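Local coordinates for protein ORF48 (PDB 3U6X) that probably builds part of the baseplate of Lactococcus phage TP901-1 as a baseplate upper protein, here as a fragment carrying an immunoglobulin-like domain, at residues L80-E84 with T85-C89. Sequence-based numbering, arbitrary orientation.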
loop_
_atom_site.group_PDB
_atom_site.type_symbol
_atom_site.label_atom_id
_atom_site.label_comp_id
_atom_site.label_asym_id
_atom_site.label_seq_id
_atom_site.Cartn_x
_atom_site.Cartn_y
_atom_site.Cartn_z
ATOM N N LEU V 80 3.882 -53.375 0.385
ATOM C CA LEU V 80 4.412 -54.288 1.395
ATOM C C LEU V 80 4.141 -55.720 0.979
ATOM O O LEU V 80 3.169 -55.981 0.280
ATOM C CB LEU V 80 3.737 -54.081 2.768
ATOM C CG LEU V 80 3.789 -52.728 3.447
ATOM C CD1 LEU V 80 3.009 -52.772 4.733
ATOM C CD2 LEU V 80 5.204 -52.291 3.737
ATOM N N VAL V 81 4.981 -56.643 1.462
ATOM C CA VAL V 81 4.788 -58.076 1.373
ATOM C C VAL V 81 4.837 -58.486 2.840
ATOM O O VAL V 81 5.823 -58.202 3.523
ATOM C CB VAL V 81 5.834 -58.817 0.514
ATOM C CG1 VAL V 81 5.533 -60.309 0.498
ATOM C CG2 VAL V 81 5.885 -58.247 -0.910
ATOM N N ILE V 82 3.737 -59.050 3.350
ATOM C CA ILE V 82 3.630 -59.500 4.747
ATOM C C ILE V 82 3.421 -61.023 4.838
ATOM O O ILE V 82 2.490 -61.555 4.235
ATOM C CB ILE V 82 2.541 -58.724 5.537
ATOM C CG1 ILE V 82 2.645 -57.209 5.303
ATOM C CG2 ILE V 82 2.589 -59.056 7.032
ATOM C CD1 ILE V 82 1.481 -56.331 5.827
ATOM N N LYS V 83 4.315 -61.711 5.571
ATOM C CA LYS V 83 4.248 -63.135 5.867
ATOM C C LYS V 83 4.379 -63.220 7.383
ATOM O O LYS V 83 5.491 -63.198 7.912
ATOM C CB LYS V 83 5.341 -63.940 5.129
ATOM C CG LYS V 83 5.172 -65.457 5.236
ATOM C CD LYS V 83 6.236 -66.217 4.455
ATOM C CE LYS V 83 6.674 -67.489 5.155
ATOM N NZ LYS V 83 7.471 -67.223 6.391
ATOM N N GLU V 84 3.225 -63.239 8.073
ATOM C CA GLU V 84 3.075 -63.297 9.530
ATOM C C GLU V 84 3.691 -62.046 10.184
ATOM O O GLU V 84 3.161 -60.961 9.987
ATOM C CB GLU V 84 3.595 -64.628 10.146
ATOM C CG GLU V 84 3.112 -65.929 9.509
ATOM C CD GLU V 84 4.012 -67.146 9.701
ATOM O OE1 GLU V 84 5.260 -67.003 9.726
ATOM O OE2 GLU V 84 3.455 -68.264 9.779
ATOM N N THR V 85 4.810 -62.184 10.920
ATOM C CA THR V 85 5.514 -61.084 11.588
ATOM C C THR V 85 6.542 -60.398 10.687
ATOM O O THR V 85 7.041 -59.336 11.044
ATOM C CB THR V 85 6.208 -61.590 12.877
ATOM O OG1 THR V 85 7.316 -62.455 12.575
ATOM C CG2 THR V 85 5.256 -62.264 13.833
ATOM N N GLN V 86 6.888 -61.016 9.556
ATOM C CA GLN V 86 7.913 -60.531 8.629
ATOM C C GLN V 86 7.343 -59.665 7.507
ATOM O O GLN V 86 6.372 -60.045 6.850
ATOM C CB GLN V 86 8.741 -61.720 8.088
ATOM C CG GLN V 86 9.938 -61.361 7.198
ATOM C CD GLN V 86 11.043 -60.543 7.825
ATOM O OE1 GLN V 86 11.340 -60.650 9.035
ATOM N NE2 GLN V 86 11.704 -59.741 6.963
ATOM N N VAL V 87 7.960 -58.483 7.307
ATOM C CA VAL V 87 7.571 -57.520 6.278
ATOM C C VAL V 87 8.767 -57.191 5.377
ATOM O O VAL V 87 9.887 -57.042 5.859
ATOM C CB VAL V 87 6.931 -56.222 6.872
ATOM C CG1 VAL V 87 6.538 -55.237 5.771
ATOM C CG2 VAL V 87 5.725 -56.525 7.760
ATOM N N LEU V 88 8.508 -57.123 4.062
ATOM C CA LEU V 88 9.399 -56.671 2.995
ATOM C C LEU V 88 8.715 -55.386 2.425
ATOM O O LEU V 88 7.610 -55.439 1.873
ATOM C CB LEU V 88 9.607 -57.752 1.921
ATOM C CG LEU V 88 10.740 -57.499 0.908
ATOM C CD1 LEU V 88 12.132 -57.518 1.587
ATOM C CD2 LEU V 88 10.696 -58.526 -0.213
ATOM N N CYS V 89 9.329 -54.227 2.689
ATOM C CA CYS V 89 8.797 -52.906 2.358
ATOM C C CYS V 89 9.453 -52.292 1.131
ATOM O O CYS V 89 10.679 -52.178 1.074
ATOM C CB CYS V 89 8.922 -52.004 3.584
ATOM S SG CYS V 89 8.380 -50.297 3.343
#
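With L80 CG set anti to its carbonyl carbon (chi1 -58°), methyl CD2 of L80 leans across the strand pair. It lies 3.7 Å from C89 CB and 3.8 Å from V87 CG1. V87 has CG1 anti to the backbone N (chi1 180°), and this methyl faces L80; CG2, beside the N, faces I82. V87 CG2 sits 4.0 Å from I82 CG1, and the two side chains run side by side in the same direction. L80, I82, V87 and C89 thus form one apolar face. V81, K83, Q86 and L88 lie on the other, where V81 CB and L88 CB face each other at 4.2 Å. The backbones make an antiparallel hairpin closed by a type II' turn from K83 to Q86. E84 takes its first corner with a positive phi of 63°, as this turn type requires. Two hydrogen-bonded pairs hold the strands. V81 N bonds to L88 O and L88 N to V81 O, both at 2.9 Å. K83 N gives a nearly straight bond to Q86 O, also 2.9 Å. The closing bond, Q86 N to K83 O, is longer at 3.1 Å, and its donor stands above the carbonyl plane. Strands 70-74 and 16-22 flank the hairpin and continue the sheet. I72 and I74 touch the apolar face, as does Y21, and a chain of another protein packs on L80, I82 and V87. Q86 NE2 bonds weakly to S20 OG. The chemistry is divided: main-chain bonds fix the register, while buried aliphatic groups make a nonpolar surface that serves both the sheet and the interface with the other protein.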